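Local coordinates for protein glutamine synthetase (Streptomyces coelicolor, PDB 4BAX) that belongs to the glutamine synthetase family and pairs a beta-grasp domain with a larger catalytic domain in an assembly of ten chains, at residues 102-107 with 337-342; 235-240 with 333-338. All blocks are in the same frame, centred on the assembly; numbering follows the deposited sequence.

Interaction 1. Residues 102-107 with 337-342; sequences ERFAAQ and ALEKAG
Arg103 and Glu339 meet tip to tip in a salt bridge. The guanidinium grips the carboxylate end-on, one nitrogen to each oxygen. Arg103 NH2 donates to Glu339 OE1 at 2.6 Å, and Arg103 NH1 donates to Glu339 OE2 at 3.1 Å. Both oxygens use their syn lone pairs, and the two planes are only 18° apart, so the pair is nearly coplanar. A third bond, from Arg103 NH2 to Glu339 OE2, is weak.

The torsions explain the reach. Arg103 has CG anti to its backbone N (chi1 158°) and bends at chi2 (88°), which carries its end across to helix 323-341. Glu339 also has CG anti to its backbone N and runs extended beyond it.

Phe104 lies next to the pair. Phe104 CE1 sits over one face of the guanidinium, toward the rim, and is 3.7 Å from Glu339 OE2. The ring also packs on Val331, Cys335 and Thr336 of helix 323-341.

Gln107 crosses Leu338 obliquely. Gln107 OE1 rests 3.4 Å from Leu338 CB and also touches Leu338 CD1. Gln107 NE2 donates to Cys335 O, which fixes the amide against the helix. Just beyond, Gly342 ends helix 323-341 in a Schellman motif.

The contact thus joins the C-terminal end of helix 94-103 and the turn after it to the last turns of helix 323-341. Its ion pair is at the exposed side, while Phe104, Gln107 and Leu338 are buried. The two-point grip probably helps to set the direction of both charged ends and is consistent with both being ionised.

Interaction 2. Residues 235-240 with 333-338; sequences FSTKAM and TCCTAL
The end of strand 231-236 and the start of helix 238-242 pack here against helix 323-341, with all the touching side chains buried. Phe235 comes from the strand with CG anti to its backbone N (chi1 164°). Its ring meets Cys334: Phe235 CE2 is 3.6 Å from Cys334 CB. The sulfur of Cys334 makes an oblique sulfur-aromatic contact, with Cys334 SG 4.9 Å from the centroid of the Phe235 ring. Cys335 SG instead lies at the ring edge, near its plane, and also touches Thr237 CG2 at 4.0 Å.

Thr237 and Leu338 meet tip to tip. Leu338 CD1 approaches both branches of the threonine, and Met240 SD is 4.1 Å from the same methyl, its chain crossing that of Leu338 at about a right angle. Thr237 OG1 stands between its backbone N and carbonyl carbon (chi1 59°). There Thr237 OG1 accepts from Met240 N at 3.2 Å, so the hydroxyl is tied to the helix start while CG2 touches Cys335 SG and Leu338 CD1.

Phe111 meets the Phe235 ring, and Ala250 and Ser253 of helix 244-253 border the contact. The arrangement is apolar helix-on-sheet packing, joined to a threonine N-cap where strand passes into helix.

In the fold
Both interactions hold helix 323-341, and their centres lie about 6 Å apart. Interaction 1 uses the end of that helix; interaction 2 uses the turns just before it. Their segments overlap at Ala337 and Leu338. Gln107 bridges the two contacts, its NE2 bonding to Cys335 O and its backbone O accepting from Lys238 N. Interaction 2 is core throughout: all its touching residues are buried, and the contact is mainly apolar, with the threonine hydroxyl spent on the helix cap. Interaction 1 runs from this core to the surface, where an ion pair takes over. Chemistry therefore changes from apolar, through a buried amide, to charged toward the helix end.

Interaction 1. Residues 102-107 with 337-342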
ATOM      1  N   GLU A 102      -5.196 -36.002  48.402  1.00 47.14           N
ATOM      2  CA  GLU A 102      -4.704 -36.943  49.409  1.00 48.02           C
ATOM      3  C   GLU A 102      -5.832 -37.551  50.230  1.00 47.12           C
ATOM      4  O   GLU A 102      -5.801 -38.727  50.603  1.00 47.20           O
ATOM      5  CB  GLU A 102      -3.701 -36.248  50.332  1.00 49.79           C
ATOM      6  CG  GLU A 102      -3.022 -37.165  51.341  1.00 51.73           C
ATOM      7  CD  GLU A 102      -2.047 -36.407  52.232  1.00 53.22           C
ATOM      8  OE1 GLU A 102      -1.276 -35.572  51.698  1.00 53.65           O
ATOM      9  OE2 GLU A 102      -2.067 -36.628  53.467  1.00 53.71           O
ATOM     10  N   ARG A 103      -6.805 -36.706  50.546  1.00 46.03           N
ATOM     11  CA  ARG A 103      -7.932 -37.105  51.353  1.00 45.60           C
ATOM     12  C   ARG A 103      -8.751 -38.195  50.669  1.00 44.80           C
ATOM     13  O   ARG A 103      -9.326 -39.068  51.335  1.00 45.02           O
ATOM     14  CB  ARG A 103      -8.798 -35.888  51.669  1.00 45.61           C
ATOM     15  CG  ARG A 103     -10.210 -36.253  52.033  1.00 45.89           C
ATOM     16  CD  ARG A 103     -10.304 -36.514  53.523  1.00 46.48           C
ATOM     17  NE  ARG A 103     -11.667 -36.836  53.937  1.00 46.77           N
ATOM     18  CZ  ARG A 103     -12.264 -38.003  53.709  1.00 46.96           C
ATOM     19  NH1 ARG A 103     -11.639 -38.973  53.048  1.00 46.83           N
ATOM     20  NH2 ARG A 103     -13.504 -38.194  54.132  1.00 47.19           N
ATOM     21  N   PHE A 104      -8.795 -38.143  49.341  1.00 43.88           N
ATOM     22  CA  PHE A 104      -9.629 -39.062  48.569  1.00 43.63           C
ATOM     23  C   PHE A 104      -8.851 -39.985  47.640  1.00 43.38           C
ATOM     24  O   PHE A 104      -9.406 -40.497  46.668  1.00 43.44           O
ATOM     25  CB  PHE A 104     -10.687 -38.281  47.784  1.00 43.28           C
ATOM     26  CG  PHE A 104     -11.764 -37.704  48.656  1.00 43.27           C
ATOM     27  CD1 PHE A 104     -12.619 -38.535  49.355  1.00 43.46           C
ATOM     28  CD2 PHE A 104     -11.866 -36.336  48.848  1.00 43.01           C
ATOM     29  CE1 PHE A 104     -13.593 -38.010  50.176  1.00 43.52           C
ATOM     30  CE2 PHE A 104     -12.838 -35.809  49.671  1.00 42.98           C
ATOM     31  CZ  PHE A 104     -13.699 -36.643  50.335  1.00 43.21           C
ATOM     32  N   ALA A 105      -7.582 -40.226  47.954  1.00 43.08           N
ATOM     33  CA  ALA A 105      -6.732 -41.005  47.062  1.00 42.54           C
ATOM     34  C   ALA A 105      -7.255 -42.422  46.865  1.00 42.25           C
ATOM     35  O   ALA A 105      -7.057 -43.006  45.800  1.00 42.18           O
ATOM     36  CB  ALA A 105      -5.298 -41.023  47.567  1.00 42.50           C
ATOM     37  N   ALA A 106      -7.980 -42.931  47.863  1.00 42.02           N
ATOM     38  CA  ALA A 106      -8.550 -44.279  47.824  1.00 41.79           C
ATOM     39  C   ALA A 106      -9.594 -44.493  46.707  1.00 41.46           C
ATOM     40  O   ALA A 106      -9.678 -45.598  46.150  1.00 41.48           O
ATOM     41  CB  ALA A 106      -9.160 -44.627  49.190  1.00 41.80           C
ATOM     42  N   GLN A 107     -10.371 -43.451  46.378  1.00 40.95           N
ATOM     43  CA  GLN A 107     -11.366 -43.526  45.295  1.00 40.50           C
ATOM     44  C   GLN A 107     -10.721 -43.472  43.912  1.00 40.38           C
ATOM     45  O   GLN A 107     -11.347 -43.800  42.893  1.00 39.76           O
ATOM     46  CB  GLN A 107     -12.448 -42.466  45.455  1.00 40.38           C
ATOM     47  CG  GLN A 107     -13.225 -42.607  46.744  1.00 41.12           C
ATOM     48  CD  GLN A 107     -14.452 -41.720  46.802  1.00 41.28           C
ATOM     49  OE1 GLN A 107     -15.300 -41.735  45.905  1.00 41.37           O
ATOM     50  NE2 GLN A 107     -14.564 -40.952  47.883  1.00 41.34           N
ATOM     51  N   ALA A 337     -19.837 -37.528  48.298  1.00 37.76           N
ATOM     52  CA  ALA A 337     -21.134 -38.153  48.172  1.00 37.78           C
ATOM     53  C   ALA A 337     -20.994 -39.658  47.992  1.00 38.66           C
ATOM     54  O   ALA A 337     -21.785 -40.409  48.561  1.00 38.95           O
ATOM     55  CB  ALA A 337     -21.908 -37.543  47.029  1.00 37.20           C
ATOM     56  N   LEU A 338     -19.967 -40.100  47.266  1.00 39.42           N
ATOM     57  CA  LEU A 338     -19.719 -41.541  47.057  1.00 40.85           C
ATOM     58  C   LEU A 338     -19.284 -42.249  48.342  1.00 42.07           C
ATOM     59  O   LEU A 338     -19.609 -43.417  48.582  1.00 41.63           O
ATOM     60  CB  LEU A 338     -18.706 -41.775  45.924  1.00 40.47           C
ATOM     61  CG  LEU A 338     -19.176 -41.388  44.515  1.00 40.06           C
ATOM     62  CD1 LEU A 338     -18.003 -41.187  43.552  1.00 39.66           C
ATOM     63  CD2 LEU A 338     -20.141 -42.454  43.993  1.00 40.07           C
ATOM     64  N   GLU A 339     -18.553 -41.515  49.167  1.00 43.67           N
ATOM     65  CA  GLU A 339     -18.130 -42.027  50.448  1.00 45.50           C
ATOM     66  C   GLU A 339     -19.363 -42.285  51.316  1.00 47.02           C
ATOM     67  O   GLU A 339     -19.515 -43.379  51.880  1.00 46.84           O
ATOM     68  CB  GLU A 339     -17.178 -41.043  51.139  1.00 45.80           C
ATOM     69  CG  GLU A 339     -16.276 -41.650  52.206  1.00 46.47           C
ATOM     70  CD  GLU A 339     -15.163 -40.705  52.654  1.00 46.93           C
ATOM     71  OE1 GLU A 339     -15.489 -39.717  53.347  1.00 47.24           O
ATOM     72  OE2 GLU A 339     -13.971 -40.952  52.348  1.00 46.93           O
ATOM     73  N   LYS A 340     -20.285 -41.328  51.338  1.00 48.36           N
ATOM     74  CA  LYS A 340     -21.506 -41.461  52.105  1.00 49.89           C
ATOM     75  C   LYS A 340     -22.332 -42.635  51.605  1.00 51.07           C
ATOM     76  O   LYS A 340     -22.860 -43.408  52.403  1.00 52.17           O
ATOM     77  CB  LYS A 340     -22.329 -40.181  52.026  1.00 50.59           C
ATOM     78  CG  LYS A 340     -21.641 -39.020  52.718  1.00 51.40           C
ATOM     79  CD  LYS A 340     -22.468 -37.743  52.622  1.00 52.05           C
ATOM     80  CE  LYS A 340     -21.776 -36.585  53.347  1.00 52.20           C
ATOM     81  NZ  LYS A 340     -21.764 -36.790  54.830  1.00 52.60           N
ATOM     82  N   ALA A 341     -22.381 -42.800  50.291  1.00 50.86           N
ATOM     83  CA  ALA A 341     -23.160 -43.879  49.676  1.00 50.58           C
ATOM     84  C   ALA A 341     -22.481 -45.252  49.815  1.00 50.53           C
ATOM     85  O   ALA A 341     -23.101 -46.284  49.552  1.00 50.11           O
ATOM     86  CB  ALA A 341     -23.422 -43.563  48.203  1.00 50.19           C
ATOM     87  N   GLY A 342     -21.218 -45.270  50.240  1.00 50.85           N
ATOM     88  CA  GLY A 342     -20.518 -46.536  50.385  1.00 51.15           C
ATOM     89  C   GLY A 342     -19.991 -47.038  49.056  1.00 51.37           C
ATOM     90  O   GLY A 342     -19.518 -48.172  48.944  1.00 52.01           O
TER

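Interaction 2. Residues 235-240 with 333-338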
ATOM      1  N   PHE A 235     -14.660 -37.304  34.298  1.00 38.07           N
ATOM      2  CA  PHE A 235     -14.339 -37.716  35.648  1.00 38.27           C
ATOM      3  C   PHE A 235     -14.848 -39.098  36.020  1.00 38.22           C
ATOM      4  O   PHE A 235     -15.989 -39.450  35.693  1.00 38.24           O
ATOM      5  CB  PHE A 235     -14.875 -36.685  36.628  1.00 38.63           C
ATOM      6  CG  PHE A 235     -14.943 -37.176  38.026  1.00 39.48           C
ATOM      7  CD1 PHE A 235     -13.801 -37.284  38.792  1.00 39.83           C
ATOM      8  CD2 PHE A 235     -16.163 -37.558  38.574  1.00 40.04           C
ATOM      9  CE1 PHE A 235     -13.871 -37.736  40.093  1.00 40.35           C
ATOM     10  CE2 PHE A 235     -16.239 -38.020  39.878  1.00 40.51           C
ATOM     11  CZ  PHE A 235     -15.091 -38.107  40.639  1.00 40.59           C
ATOM     12  N   SER A 236     -14.015 -39.854  36.733  1.00 38.21           N
ATOM     13  CA  SER A 236     -14.408 -41.161  37.254  1.00 38.70           C
ATOM     14  C   SER A 236     -13.586 -41.514  38.487  1.00 39.78           C
ATOM     15  O   SER A 236     -12.496 -40.984  38.714  1.00 39.89           O
ATOM     16  CB  SER A 236     -14.278 -42.276  36.187  1.00 38.34           C
ATOM     17  OG  SER A 236     -12.922 -42.685  35.971  1.00 37.95           O
ATOM     18  N   THR A 237     -14.122 -42.455  39.253  1.00 40.60           N
ATOM     19  CA  THR A 237     -13.436 -43.037  40.385  1.00 40.64           C
ATOM     20  C   THR A 237     -13.400 -44.518  40.060  1.00 41.83           C
ATOM     21  O   THR A 237     -14.032 -44.936  39.086  1.00 42.06           O
ATOM     22  CB  THR A 237     -14.212 -42.841  41.699  1.00 39.69           C
ATOM     23  OG1 THR A 237     -15.514 -43.446  41.577  1.00 39.28           O
ATOM     24  CG2 THR A 237     -14.324 -41.349  42.072  1.00 38.86           C
ATOM     25  N   LYS A 238     -12.692 -45.310  40.869  1.00 42.26           N
ATOM     26  CA  LYS A 238     -12.565 -46.747  40.623  1.00 42.03           C
ATOM     27  C   LYS A 238     -13.964 -47.382  40.606  1.00 41.69           C
ATOM     28  O   LYS A 238     -14.279 -48.203  39.731  1.00 41.24           O
ATOM     29  CB  LYS A 238     -11.696 -47.394  41.696  1.00 42.52           C
ATOM     30  CG  LYS A 238     -11.331 -48.853  41.439  1.00 43.66           C
ATOM     31  CD  LYS A 238     -10.567 -49.469  42.628  1.00 45.50           C
ATOM     32  CE  LYS A 238     -11.404 -49.463  43.922  1.00 47.22           C
ATOM     33  NZ  LYS A 238     -12.551 -50.437  43.955  1.00 48.23           N
ATOM     34  N   ALA A 239     -14.806 -46.953  41.551  1.00 41.72           N
ATOM     35  CA  ALA A 239     -16.187 -47.416  41.643  1.00 41.74           C
ATOM     36  C   ALA A 239     -17.019 -47.055  40.406  1.00 41.67           C
ATOM     37  O   ALA A 239     -17.802 -47.869  39.902  1.00 42.20           O
ATOM     38  CB  ALA A 239     -16.844 -46.858  42.902  1.00 41.85           C
ATOM     39  N   MET A 240     -16.830 -45.848  39.897  1.00 41.00           N
ATOM     40  CA  MET A 240     -17.540 -45.419  38.701  1.00 40.15           C
ATOM     41  C   MET A 240     -17.115 -46.236  37.473  1.00 40.33           C
ATOM     42  O   MET A 240     -17.929 -46.581  36.620  1.00 39.85           O
ATOM     43  CB  MET A 240     -17.335 -43.926  38.472  1.00 39.09           C
ATOM     44  CG  MET A 240     -18.039 -43.085  39.521  1.00 38.84           C
ATOM     45  SD  MET A 240     -17.509 -41.364  39.500  1.00 37.22           S
ATOM     46  CE  MET A 240     -18.342 -40.792  37.997  1.00 22.28           C
ATOM     47  N   THR A 333     -17.084 -32.606  45.868  1.00 33.63           N
ATOM     48  CA  THR A 333     -18.498 -32.900  45.798  1.00 33.60           C
ATOM     49  C   THR A 333     -18.798 -34.377  45.555  1.00 33.69           C
ATOM     50  O   THR A 333     -19.440 -35.033  46.380  1.00 33.54           O
ATOM     51  CB  THR A 333     -19.188 -32.008  44.727  1.00 30.01           C
ATOM     52  OG1 THR A 333     -19.068 -30.621  45.089  1.00 29.70           O
ATOM     53  CG2 THR A 333     -20.657 -32.396  44.525  1.00 30.05           C
ATOM     54  N   CYS A 334     -18.247 -34.925  44.481  1.00 34.17           N
ATOM     55  CA  CYS A 334     -18.578 -36.285  44.081  1.00 34.88           C
ATOM     56  C   CYS A 334     -18.049 -37.372  45.019  1.00 34.84           C
ATOM     57  O   CYS A 334     -18.816 -38.238  45.461  1.00 34.28           O
ATOM     58  CB  CYS A 334     -18.101 -36.547  42.647  1.00 35.03           C
ATOM     59  SG  CYS A 334     -18.824 -35.452  41.409  1.00 50.06           S
ATOM     60  N   CYS A 335     -16.757 -37.289  45.348  1.00 35.11           N
ATOM     61  CA  CYS A 335     -16.099 -38.309  46.170  1.00 35.21           C
ATOM     62  C   CYS A 335     -16.682 -38.361  47.578  1.00 36.03           C
ATOM     63  O   CYS A 335     -16.788 -39.426  48.192  1.00 36.34           O
ATOM     64  CB  CYS A 335     -14.587 -38.064  46.242  1.00 34.47           C
ATOM     65  SG  CYS A 335     -13.659 -38.397  44.739  1.00 38.87           S
ATOM     66  N   THR A 336     -17.079 -37.194  48.075  1.00 36.35           N
ATOM     67  CA  THR A 336     -17.711 -37.107  49.378  1.00 36.80           C
ATOM     68  C   THR A 336     -19.062 -37.806  49.341  1.00 37.99           C
ATOM     69  O   THR A 336     -19.378 -38.617  50.212  1.00 39.04           O
ATOM     70  CB  THR A 336     -17.908 -35.645  49.807  1.00 36.01           C
ATOM     71  OG1 THR A 336     -16.638 -35.084  50.167  1.00 35.85           O
ATOM     72  CG2 THR A 336     -18.854 -35.544  50.980  1.00 35.62           C
ATOM     73  N   ALA A 337     -19.837 -37.528  48.298  1.00 37.76           N
ATOM     74  CA  ALA A 337     -21.134 -38.153  48.172  1.00 37.78           C
ATOM     75  C   ALA A 337     -20.994 -39.658  47.992  1.00 38.66           C
ATOM     76  O   ALA A 337     -21.785 -40.409  48.561  1.00 38.95           O
ATOM     77  CB  ALA A 337     -21.908 -37.543  47.029  1.00 37.20           C
ATOM     78  N   LEU A 338     -19.967 -40.100  47.266  1.00 39.42           N
ATOM     79  CA  LEU A 338     -19.719 -41.541  47.057  1.00 40.85           C
ATOM     80  C   LEU A 338     -19.284 -42.249  48.342  1.00 42.07           C
ATOM     81  O   LEU A 338     -19.609 -43.417  48.582  1.00 41.63           O
ATOM     82  CB  LEU A 338     -18.706 -41.775  45.924  1.00 40.47           C
ATOM     83  CG  LEU A 338     -19.176 -41.388  44.515  1.00 40.06           C
ATOM     84  CD1 LEU A 338     -18.003 -41.187  43.552  1.00 39.66           C
ATOM     85  CD2 LEU A 338     -20.141 -42.454  43.993  1.00 40.07           C
TER